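Local coordinates for protein alpha-2,3-sialyltransferase (Campylobacter jejuni, PDB 2P2V) that probably transfers sialic acid from CMP-sialic acid to acceptor sugars in alpha-2,3 linkage, this chain being the catalytic domain with a fluorinated donor analogue bound, at residues M9-L13 with I91-F95; L130-Y136 with L216-Y221; Y163-C169 with V223-C229; I211-K215 with N236-L240. All coordinates share one frame; numbering follows the deposited sequence.

Contact 1: residues M9-L13 with I91-F95; sequences MENEL and IKNIF
Met-9, Glu-10 and Leu-13 of the N-terminal loop lie against strand 90-96 of the central parallel sheet in a buried contact, polar in the middle and apolar at both ends. The backbones join where the strand is interrupted: Glu-10 N gives a nearly straight hydrogen bond to Lys-92 O at 2.8 Å. The carboxylate of Glu-10 then engages two side chains at the break. CG sits beside its own backbone N (chi1 -66°) and the chain runs extended beyond it, which carries OE1 to within 2.9 Å of Asn-93 ND2. This hydrogen bond lies in the amide plane of Asn-93 but meets OE1 from above the carboxylate, the two flat groups being turned 79° apart. OE2 rests on Lys-92 CD at 3.4 Å and forms a long salt bridge with Lys-92 NZ, 3.6 Å away. Lys-64 of the adjacent strand 62-68 is a second ionic partner of OE2, and its backbone O accepts a hydrogen bond from Asn-93 ND2; two lysines beside one carboxylate probably favour its ionised form.

At one end Leu-13 CG packs on Asn-93 ND2 (3.6 Å), while its CD1 approaches the edge of the Phe-95 ring, 4.1 Å from CE1. At the other end Met-9 is bent at its second and third torsions, placing SD 3.8 Å from Ile-94 CG1 and CE close to Ile-91 O, with Ile-84 of helix 73-85 alongside. An N-terminal segment is thus tied to an inner strand of a Rossmann-like alpha/beta sheet, the fold of this sialyltransferase domain.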
# COMPACT_ATOMS: atom_id res chain seq x y z
N MET A 9 4.94 -15.98 -21.49
CA MET A 9 5.85 -14.84 -21.60
C MET A 9 7.13 -15.12 -20.78
O MET A 9 7.18 -16.05 -19.98
CB MET A 9 5.18 -13.56 -21.07
CG MET A 9 3.86 -13.15 -21.72
SD MET A 9 4.02 -12.66 -23.44
CE MET A 9 3.38 -14.12 -24.21
N GLU A 10 8.17 -14.30 -20.99
CA GLU A 10 9.31 -14.28 -20.06
C GLU A 10 8.90 -13.59 -18.75
O GLU A 10 8.18 -12.58 -18.77
CB GLU A 10 10.52 -13.52 -20.68
CG GLU A 10 11.18 -14.19 -21.92
CD GLU A 10 12.29 -13.34 -22.61
OE1 GLU A 10 12.46 -12.13 -22.34
OE2 GLU A 10 12.99 -13.92 -23.48
N ASN A 11 9.37 -14.12 -17.62
CA ASN A 11 9.15 -13.49 -16.32
C ASN A 11 9.84 -12.16 -16.18
O ASN A 11 9.33 -11.24 -15.52
CB ASN A 11 9.63 -14.41 -15.19
CG ASN A 11 8.67 -15.53 -14.91
OD1 ASN A 11 8.96 -16.42 -14.10
ND2 ASN A 11 7.51 -15.51 -15.58
N GLU A 12 11.01 -12.05 -16.81
CA GLU A 12 11.80 -10.83 -16.76
C GLU A 12 12.57 -10.77 -18.07
O GLU A 12 12.99 -11.81 -18.59
CB GLU A 12 12.78 -10.88 -15.59
CG GLU A 12 13.28 -9.52 -15.09
CD GLU A 12 14.07 -9.67 -13.77
OE1 GLU A 12 13.63 -9.11 -12.73
OE2 GLU A 12 15.12 -10.36 -13.79
N LEU A 13 12.72 -9.57 -18.61
CA LEU A 13 13.54 -9.39 -19.81
C LEU A 13 14.98 -9.09 -19.34
O LEU A 13 15.28 -8.00 -18.88
CB LEU A 13 12.96 -8.25 -20.69
CG LEU A 13 13.29 -8.20 -22.19
CD1 LEU A 13 12.43 -7.15 -22.88
CD2 LEU A 13 14.79 -7.90 -22.47
N ILE A 91 6.17 -13.82 -29.32
CA ILE A 91 6.26 -12.55 -28.57
C ILE A 91 6.67 -12.93 -27.17
O ILE A 91 5.91 -13.65 -26.46
CB ILE A 91 4.92 -11.83 -28.57
CG1 ILE A 91 4.55 -11.45 -30.00
CG2 ILE A 91 4.99 -10.57 -27.64
CD1 ILE A 91 3.12 -10.92 -30.20
N LYS A 92 7.87 -12.49 -26.76
CA LYS A 92 8.38 -12.86 -25.46
C LYS A 92 7.92 -12.01 -24.29
O LYS A 92 7.93 -12.48 -23.16
CB LYS A 92 9.91 -13.00 -25.46
CG LYS A 92 10.35 -14.19 -26.33
CD LYS A 92 11.84 -14.06 -26.66
CE LYS A 92 12.40 -15.39 -27.15
NZ LYS A 92 12.30 -16.39 -26.05
N ASN A 93 7.50 -10.78 -24.56
CA ASN A 93 7.14 -9.88 -23.47
C ASN A 93 6.11 -8.92 -23.99
O ASN A 93 6.18 -8.52 -25.12
CB ASN A 93 8.32 -8.97 -23.05
CG ASN A 93 9.44 -9.74 -22.35
OD1 ASN A 93 9.41 -9.86 -21.15
ND2 ASN A 93 10.45 -10.21 -23.11
N ILE A 94 5.24 -8.45 -23.12
CA ILE A 94 4.22 -7.48 -23.58
C ILE A 94 4.20 -6.31 -22.62
O ILE A 94 3.93 -6.51 -21.44
CB ILE A 94 2.77 -8.09 -23.60
CG1 ILE A 94 2.69 -9.25 -24.58
CG2 ILE A 94 1.80 -6.97 -24.01
CD1 ILE A 94 1.33 -10.06 -24.53
N PHE A 95 4.54 -5.10 -23.08
CA PHE A 95 4.53 -3.91 -22.23
C PHE A 95 3.35 -2.99 -22.54
O PHE A 95 2.97 -2.87 -23.71
CB PHE A 95 5.72 -3.01 -22.47
CG PHE A 95 7.04 -3.60 -21.96
CD1 PHE A 95 7.71 -4.49 -22.74
CD2 PHE A 95 7.55 -3.24 -20.73
CE1 PHE A 95 8.94 -5.07 -22.29
CE2 PHE A 95 8.76 -3.79 -20.25
CZ PHE A 95 9.44 -4.69 -21.08

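Contact 2: residues L130-Y136 with L216-Y221; sequences LKEFYAY and LLKSIY. With EDO (1,2-ethanediol), chain J.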
# COMPACT_ATOMS: atom_id res chain seq x y z
N LEU A 130 15.65 5.28 -15.22
CA LEU A 130 16.45 6.27 -15.95
C LEU A 130 16.17 7.64 -15.31
O LEU A 130 15.43 8.47 -15.85
CB LEU A 130 16.21 6.23 -17.47
CG LEU A 130 16.32 4.91 -18.22
CD1 LEU A 130 15.93 5.11 -19.65
CD2 LEU A 130 17.78 4.45 -18.14
N LYS A 131 16.76 7.87 -14.13
CA LYS A 131 16.29 8.96 -13.29
C LYS A 131 16.28 10.29 -13.97
O LYS A 131 15.26 11.01 -13.94
CB LYS A 131 17.02 8.99 -11.95
CG LYS A 131 16.81 7.70 -11.16
CD LYS A 131 17.29 7.86 -9.71
CE LYS A 131 16.96 6.63 -8.86
NZ LYS A 131 15.55 6.16 -9.06
N GLU A 132 17.41 10.65 -14.61
CA GLU A 132 17.51 11.93 -15.22
C GLU A 132 16.52 12.07 -16.40
O GLU A 132 15.83 13.11 -16.54
CB GLU A 132 18.96 12.20 -15.64
CG GLU A 132 19.09 13.46 -16.45
CD GLU A 132 20.54 13.92 -16.68
OE1 GLU A 132 21.47 13.19 -16.26
OE2 GLU A 132 20.69 15.02 -17.30
N PHE A 133 16.43 11.02 -17.22
CA PHE A 133 15.60 11.06 -18.46
C PHE A 133 14.12 11.10 -18.04
O PHE A 133 13.30 11.91 -18.58
CB PHE A 133 15.86 9.84 -19.33
CG PHE A 133 15.05 9.84 -20.59
CD1 PHE A 133 15.39 10.66 -21.66
CD2 PHE A 133 13.87 9.04 -20.67
CE1 PHE A 133 14.62 10.67 -22.84
CE2 PHE A 133 13.05 9.07 -21.87
CZ PHE A 133 13.42 9.87 -22.93
N TYR A 134 13.81 10.32 -17.03
CA TYR A 134 12.41 10.24 -16.52
C TYR A 134 11.94 11.57 -15.97
O TYR A 134 10.81 12.01 -16.23
CB TYR A 134 12.34 9.20 -15.43
CG TYR A 134 10.94 8.76 -15.01
CD1 TYR A 134 10.52 8.84 -13.69
CD2 TYR A 134 10.13 8.07 -15.94
CE1 TYR A 134 9.27 8.28 -13.29
CE2 TYR A 134 8.85 7.55 -15.56
CZ TYR A 134 8.46 7.65 -14.25
OH TYR A 134 7.21 7.12 -13.88
N ALA A 135 12.78 12.25 -15.17
CA ALA A 135 12.44 13.58 -14.71
C ALA A 135 12.31 14.57 -15.85
O ALA A 135 11.45 15.47 -15.82
CB ALA A 135 13.47 14.08 -13.66
N TYR A 136 13.17 14.46 -16.86
CA TYR A 136 13.10 15.36 -18.01
C TYR A 136 11.81 15.17 -18.83
O TYR A 136 11.13 16.16 -19.21
CB TYR A 136 14.37 15.12 -18.88
CG TYR A 136 14.25 15.44 -20.35
CD1 TYR A 136 13.90 14.46 -21.25
CD2 TYR A 136 14.54 16.72 -20.85
CE1 TYR A 136 13.80 14.72 -22.59
CE2 TYR A 136 14.45 17.00 -22.24
CZ TYR A 136 14.08 15.97 -23.09
OH TYR A 136 13.96 16.16 -24.45
N LEU A 216 19.37 13.03 -26.06
CA LEU A 216 19.57 12.97 -24.61
C LEU A 216 19.80 11.59 -24.06
O LEU A 216 20.67 11.42 -23.20
CB LEU A 216 18.45 13.69 -23.84
CG LEU A 216 18.67 13.85 -22.32
CD1 LEU A 216 19.94 14.73 -22.03
CD2 LEU A 216 17.44 14.44 -21.60
N LEU A 217 19.01 10.60 -24.50
CA LEU A 217 19.23 9.22 -24.08
C LEU A 217 20.65 8.81 -24.41
O LEU A 217 21.33 8.18 -23.60
CB LEU A 217 18.24 8.28 -24.80
CG LEU A 217 16.81 8.32 -24.21
CD1 LEU A 217 15.85 7.61 -25.19
CD2 LEU A 217 16.82 7.68 -22.82
N LYS A 218 21.08 9.17 -25.62
CA LYS A 218 22.45 8.80 -26.09
C LYS A 218 23.51 9.51 -25.24
O LYS A 218 24.44 8.86 -24.79
CB LYS A 218 22.60 9.15 -27.58
CG LYS A 218 23.98 8.84 -28.21
CD LYS A 218 23.97 9.32 -29.65
CE LYS A 218 25.18 8.86 -30.44
NZ LYS A 218 26.42 8.73 -29.60
N SER A 219 23.35 10.81 -24.98
CA SER A 219 24.37 11.50 -24.13
C SER A 219 24.42 11.15 -22.66
O SER A 219 25.50 11.13 -22.06
CB SER A 219 24.48 13.02 -24.32
OG SER A 219 23.23 13.67 -24.47
N ILE A 220 23.27 10.85 -22.04
CA ILE A 220 23.30 10.43 -20.63
C ILE A 220 23.76 8.99 -20.43
O ILE A 220 24.52 8.69 -19.49
CB ILE A 220 21.88 10.58 -19.93
CG1 ILE A 220 21.35 11.98 -20.05
CG2 ILE A 220 21.96 10.25 -18.45
CD1 ILE A 220 19.85 12.03 -19.59
N TYR A 221 23.24 8.08 -21.23
CA TYR A 221 23.39 6.65 -20.93
C TYR A 221 24.46 5.97 -21.79
O TYR A 221 24.73 4.79 -21.62
CB TYR A 221 22.02 5.90 -20.98
CG TYR A 221 21.08 6.55 -19.97
CD1 TYR A 221 21.28 6.41 -18.61
CD2 TYR A 221 20.08 7.39 -20.40
CE1 TYR A 221 20.49 7.05 -17.68
CE2 TYR A 221 19.27 8.05 -19.48
CZ TYR A 221 19.45 7.88 -18.14
OH TYR A 221 18.64 8.57 -17.23
C1 EDO J . 25.46 11.64 -16.77
O1 EDO J . 25.78 10.60 -17.69
C2 EDO J . 24.87 12.78 -17.59
O2 EDO J . 24.02 13.54 -16.73
O HOH W 1 19.70 9.10 -14.95
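Helix 131-136, preceded by Leu-130 at its N-cap position, runs roughly antiparallel to helix 216-221, their axes 150° apart in direction and 10.5 Å apart at closest approach. Three leucine methyls bind aromatic faces across the interface as CH-pi contacts. Leu-217 CD2 stands over the centre of the Phe-133 ring, 3.5 Å from its centroid, and Leu-216 CD2 sits just as centrally over Tyr-136. The third, Leu-130 CD2, covers Tyr-221 nearer the ring's rim; Ile-220 CG2, from the same helix as the tyrosine, packs on the opposite face and so sandwiches it. In this Rossmann-like fold helix 207-221 borders edge strand 224-227, while helix 131-144 packs on it from outside; Phe-133, Leu-217 and Tyr-221 also touch helix 150-161. Another copy of the protein packs against helix 131-144.

Tyr-221 has CG beside its backbone N (chi1 -58°), which sends the hydroxyl to the first turn of the facing helix. There Phe-133 N makes a weak hydrogen bond to Tyr-221 OH at 3.3 Å. A water lies 2.6 Å from the same Tyr-221 OH and accepts from Glu-132 N at 2.8 Å, tying the hydroxyl to a second backbone amide. Toward solvent, Ile-220 CD1 packs on Glu-132 CG at 3.5 Å. A 1,2-ethanediol, probably from the crystallisation liquor, spans this rim, its O2 bonded to Glu-132 OE1 (2.6 Å) and its O1 to Ile-220 O (2.9 Å).

Contact 3: residues Y163-C169 with V223-C229; sequences YKTIYLC and VNIYALC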
# COMPACT_ATOMS: atom_id res chain seq x y z
N TYR A 163 20.36 -2.70 -23.14
CA TYR A 163 20.86 -2.73 -24.50
C TYR A 163 21.75 -1.53 -24.77
O TYR A 163 21.54 -0.42 -24.21
CB TYR A 163 19.73 -2.79 -25.52
CG TYR A 163 18.90 -4.06 -25.52
CD1 TYR A 163 17.67 -4.11 -24.85
CD2 TYR A 163 19.32 -5.20 -26.22
CE1 TYR A 163 16.91 -5.21 -24.88
CE2 TYR A 163 18.55 -6.33 -26.25
CZ TYR A 163 17.32 -6.32 -25.59
OH TYR A 163 16.53 -7.43 -25.61
N LYS A 164 22.74 -1.73 -25.63
CA LYS A 164 23.81 -0.73 -25.84
C LYS A 164 23.86 -0.13 -27.23
O LYS A 164 24.35 1.00 -27.40
CB LYS A 164 25.17 -1.33 -25.44
CG LYS A 164 25.29 -1.65 -23.97
CD LYS A 164 24.96 -0.44 -23.08
CE LYS A 164 25.16 -0.77 -21.62
NZ LYS A 164 24.50 0.26 -20.75
N THR A 165 23.33 -0.85 -28.22
CA THR A 165 23.25 -0.34 -29.57
C THR A 165 21.86 -0.48 -30.17
O THR A 165 21.39 -1.59 -30.38
CB THR A 165 24.26 -1.02 -30.53
OG1 THR A 165 25.55 -1.07 -29.89
CG2 THR A 165 24.37 -0.18 -31.78
N ILE A 166 21.26 0.65 -30.52
CA ILE A 166 19.90 0.68 -31.09
C ILE A 166 19.92 0.93 -32.60
O ILE A 166 20.57 1.88 -33.03
CB ILE A 166 19.09 1.81 -30.41
CG1 ILE A 166 18.99 1.57 -28.92
CG2 ILE A 166 17.75 2.01 -31.10
CD1 ILE A 166 18.66 2.78 -28.15
N TYR A 167 19.18 0.14 -33.38
CA TYR A 167 19.01 0.40 -34.79
C TYR A 167 17.59 0.69 -35.04
O TYR A 167 16.72 -0.16 -34.75
CB TYR A 167 19.35 -0.83 -35.59
CG TYR A 167 20.77 -1.27 -35.36
CD1 TYR A 167 21.79 -0.92 -36.26
CD2 TYR A 167 21.10 -1.98 -34.23
CE1 TYR A 167 23.12 -1.31 -36.02
CE2 TYR A 167 22.42 -2.40 -33.98
CZ TYR A 167 23.41 -2.05 -34.90
OH TYR A 167 24.72 -2.46 -34.63
N LEU A 168 17.34 1.87 -35.60
CA LEU A 168 15.97 2.32 -35.77
C LEU A 168 15.44 2.21 -37.15
O LEU A 168 16.16 2.46 -38.12
CB LEU A 168 15.86 3.79 -35.37
CG LEU A 168 16.28 4.11 -33.94
CD1 LEU A 168 16.39 5.63 -33.85
CD2 LEU A 168 15.30 3.55 -32.90
N CYS A 169 14.15 1.89 -37.26
CA CYS A 169 13.51 1.86 -38.53
C CYS A 169 12.03 2.13 -38.33
O CYS A 169 11.53 2.05 -37.20
CB CYS A 169 13.72 0.53 -39.27
SG CYS A 169 13.10 -0.95 -38.41
N VAL A 223 25.05 5.13 -25.26
CA VAL A 223 24.71 4.05 -26.14
C VAL A 223 24.82 4.64 -27.53
O VAL A 223 25.00 5.86 -27.70
CB VAL A 223 23.23 3.51 -25.85
CG1 VAL A 223 23.10 2.95 -24.46
CG2 VAL A 223 22.25 4.63 -26.04
N ASN A 224 24.70 3.79 -28.55
CA ASN A 224 24.79 4.21 -29.92
C ASN A 224 23.47 4.00 -30.61
O ASN A 224 22.84 2.99 -30.37
CB ASN A 224 25.93 3.42 -30.61
CG ASN A 224 27.31 3.91 -30.14
OD1 ASN A 224 28.08 3.17 -29.50
ND2 ASN A 224 27.57 5.19 -30.37
N ILE A 225 23.07 4.97 -31.42
CA ILE A 225 21.85 4.92 -32.16
C ILE A 225 22.09 5.11 -33.65
O ILE A 225 22.54 6.17 -34.10
CB ILE A 225 20.81 5.98 -31.65
CG1 ILE A 225 20.65 5.92 -30.10
CG2 ILE A 225 19.52 5.82 -32.42
CD1 ILE A 225 19.77 7.03 -29.47
N TYR A 226 21.74 4.07 -34.41
CA TYR A 226 21.83 4.09 -35.86
C TYR A 226 20.49 4.05 -36.56
O TYR A 226 19.50 3.57 -35.99
CB TYR A 226 22.62 2.88 -36.29
CG TYR A 226 24.03 2.93 -35.76
CD1 TYR A 226 24.99 3.78 -36.36
CD2 TYR A 226 24.40 2.19 -34.66
CE1 TYR A 226 26.29 3.85 -35.87
CE2 TYR A 226 25.69 2.25 -34.16
CZ TYR A 226 26.63 3.08 -34.78
OH TYR A 226 27.91 3.13 -34.26
N ALA A 227 20.48 4.51 -37.81
CA ALA A 227 19.37 4.30 -38.73
C ALA A 227 19.60 3.07 -39.62
O ALA A 227 20.75 2.63 -39.80
CB ALA A 227 19.15 5.54 -39.60
N LEU A 228 18.51 2.53 -40.18
CA LEU A 228 18.58 1.37 -41.09
C LEU A 228 17.97 1.68 -42.48
O LEU A 228 18.16 0.91 -43.42
CB LEU A 228 17.85 0.16 -40.47
CG LEU A 228 18.34 -0.52 -39.21
CD1 LEU A 228 17.30 -1.56 -38.75
CD2 LEU A 228 19.69 -1.21 -39.41
N CYS A 229 17.22 2.77 -42.59
CA CYS A 229 16.46 3.08 -43.80
C CYS A 229 17.11 4.25 -44.56
O CYS A 229 17.11 5.38 -44.09
CB CYS A 229 15.00 3.37 -43.45
SG CYS A 229 14.33 2.02 -42.37
O HOH W 2 27.11 0.96 -27.95
O HOH W 3 15.99 4.13 -40.28
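Val-223 to Cys-229 run parallel to Tyr-163 to Cys-169, forming the strand pair at one edge of the Rossmann-like sheet; helix 207-221 lies in the connection, as in a beta-alpha-beta crossover. The short strand axes diverge by 26°. Val-223 starts the pair, its CB against Lys-164 O at 3.2 Å. Asn-224 N bonds to the same Lys-164 O at 3.0 Å, and Asn-224 O receives Ile-166 N at 2.8 Å. A water joins Asn-224 OD1 to Lys-164 O and Thr-165 OG1.

Ile-225 turns to the face that carries Ile-166 and Leu-168. It lies beside Ile-166, while its CG2, anti to the backbone N, presses on Leu-168 CD1 at 3.4 Å, a tight carbon contact; helix 150-161 touches Ile-166 and Leu-168 on this side. Tyr-226 continues the backbone pairing with N to Ile-166 O (2.8 Å) and O to Leu-168 N. Its ring points the same way as that of Tyr-167, on the other face of the sheet, the planes 27° apart but slid so far that they barely overlap. Thr-165 CG2 meets its edge in plane, 3.6 Å from Tyr-226 CE2. Beyond Ala-227 the pairing weakens: Leu-228 N reaches Leu-168 O in a weak bond, while its side chain crosses Tyr-167 at about a right angle. A water links Leu-168 O to Cys-229 N. Cys-229 SG touches Cys-169 CB at 3.5 Å, whereas the two SG atoms of Cys-169 and Cys-229 stay 5.1 Å apart, without a disulfide.

Contact 4: residues I211-K215 with N236-L240; sequences IEALK and NHFPL
Ile-211, Leu-214 and Lys-215, on one side of helix 207-221, meet His-237 and Phe-238 of the loop that follows edge strand 224-227 in this Rossmann-like fold. After leaving the sheet the chain therefore comes back past the helix that precedes its last strand. Side chains make this contact, without a direct hydrogen bond between the two segments.

One CH-pi interaction leads. Ile-211 CD1 is centred over a face of the imidazole, 3.5 Å from the centroid of the His-237 ring and only 5° off its normal. With CG1 of the isoleucine beside the backbone N (chi1 -60°) and CD1 extended beyond it, the methyl is carried out from the helix to the ring, the two side chains crossing at about a right angle.

Apolar packing is made by one corner of Phe-238. This outer corner of the ring points at one side of the helix, where Ile-211, Leu-214 and Lys-215 come together within about one turn: Phe-238 CZ lies 3.7 Å from Leu-214 CB, and CE1 of the same ring lies 3.9 Å from Leu-214 CD1. Ile-211 CG2 and Lys-215 CG approach CZ more loosely, at 4.4 Å and 4.3 Å. Phe-238 also touches Ile-225 of the edge strand, which places its ring between helix and sheet, while Leu-214 also packs on Val-152 and Cys-155 of helix 150-161.

The polar part runs through water at the rim. Lys-215 NZ gives a weak hydrogen bond to one water at 3.4 Å, and that water lies in the plane of the imidazole at its edge, 2.6 Å from His-237 ND1.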
# COMPACT_ATOMS: atom_id res chain seq x y z
N ILE A 211 13.59 13.79 -31.54
CA ILE A 211 15.03 13.89 -31.76
C ILE A 211 15.81 14.37 -30.53
O ILE A 211 16.77 13.75 -30.17
CB ILE A 211 15.43 14.67 -33.08
CG1 ILE A 211 14.83 13.94 -34.28
CG2 ILE A 211 17.00 14.79 -33.21
CD1 ILE A 211 14.80 14.80 -35.54
N GLU A 212 15.38 15.45 -29.88
CA GLU A 212 16.06 15.91 -28.66
C GLU A 212 16.12 14.82 -27.57
O GLU A 212 17.16 14.60 -26.91
CB GLU A 212 15.33 17.13 -28.13
CG GLU A 212 15.96 17.73 -26.88
CD GLU A 212 15.04 18.78 -26.29
OE1 GLU A 212 15.04 19.91 -26.83
OE2 GLU A 212 14.30 18.47 -25.33
N ALA A 213 14.98 14.14 -27.35
CA ALA A 213 14.90 13.08 -26.35
C ALA A 213 15.84 11.95 -26.69
O ALA A 213 16.49 11.39 -25.82
CB ALA A 213 13.46 12.56 -26.23
N LEU A 214 15.87 11.57 -27.97
CA LEU A 214 16.79 10.49 -28.42
C LEU A 214 18.27 10.88 -28.24
O LEU A 214 19.09 10.06 -27.81
CB LEU A 214 16.55 10.16 -29.89
CG LEU A 214 15.35 9.27 -30.25
CD1 LEU A 214 15.10 9.28 -31.78
CD2 LEU A 214 15.53 7.84 -29.74
N LYS A 215 18.59 12.11 -28.57
CA LYS A 215 19.98 12.62 -28.38
C LYS A 215 20.34 12.65 -26.90
O LYS A 215 21.45 12.32 -26.50
CB LYS A 215 20.13 13.99 -29.04
CG LYS A 215 20.15 13.93 -30.59
CD LYS A 215 20.67 15.24 -31.20
CE LYS A 215 19.55 16.31 -31.34
NZ LYS A 215 19.74 17.24 -32.55
N ASN A 236 18.97 11.55 -41.75
CA ASN A 236 19.51 12.92 -41.69
C ASN A 236 19.86 13.37 -40.29
O ASN A 236 20.45 14.44 -40.12
CB ASN A 236 18.50 13.92 -42.23
CG ASN A 236 18.23 13.75 -43.71
OD1 ASN A 236 19.01 13.13 -44.43
ND2 ASN A 236 17.11 14.32 -44.17
N HIS A 237 19.47 12.57 -39.29
CA HIS A 237 19.71 12.93 -37.89
C HIS A 237 20.51 11.94 -37.12
O HIS A 237 21.20 12.32 -36.17
CB HIS A 237 18.40 13.16 -37.18
CG HIS A 237 17.62 14.28 -37.76
ND1 HIS A 237 17.91 15.60 -37.48
CD2 HIS A 237 16.59 14.29 -38.63
CE1 HIS A 237 17.07 16.37 -38.13
NE2 HIS A 237 16.25 15.60 -38.83
N PHE A 238 20.40 10.68 -37.52
CA PHE A 238 21.24 9.62 -36.98
C PHE A 238 21.94 8.95 -38.13
O PHE A 238 21.36 8.86 -39.23
CB PHE A 238 20.37 8.62 -36.19
CG PHE A 238 19.71 9.27 -35.03
CD1 PHE A 238 18.46 9.87 -35.19
CD2 PHE A 238 20.38 9.43 -33.84
CE1 PHE A 238 17.88 10.55 -34.13
CE2 PHE A 238 19.79 10.09 -32.78
CZ PHE A 238 18.55 10.67 -32.95
N PRO A 239 23.20 8.52 -37.90
CA PRO A 239 23.98 7.83 -38.93
C PRO A 239 23.34 6.51 -39.32
O PRO A 239 22.96 5.71 -38.43
CB PRO A 239 25.31 7.52 -38.21
CG PRO A 239 24.96 7.58 -36.74
CD PRO A 239 23.97 8.68 -36.66
N LEU A 240 23.25 6.27 -40.64
CA LEU A 240 23.00 4.91 -41.11
C LEU A 240 24.06 3.97 -40.58
O LEU A 240 25.27 4.27 -40.55
CB LEU A 240 22.93 4.82 -42.64
CG LEU A 240 21.85 5.56 -43.41
CD1 LEU A 240 22.18 5.48 -44.90
CD2 LEU A 240 20.43 5.00 -43.12
O HOH W 4 19.80 16.35 -35.82

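All four contacts belong to one Rossmann-like domain. Contact 1 stands apart from the rest, centres about 21 Å from contact 3 and 28 Å from contact 4, and is complete along the chain before the others begin; it nevertheless reaches the same sheet as contact 3, and Leu-13 touches Tyr-163. Contacts 2, 3 and 4 interlace in sequence. Helix 207-221 serves contacts 2 and 4, centred about 15 Å apart, and leads into strand 224-227 of contact 3, whose centre is about 10 Å from that of contact 4. Tyr-136 and Glu-212 connect contacts 2 and 4. Helices, edge strand and returning loop thus pack together near one edge of the sheet in the domain that holds the donor analogue.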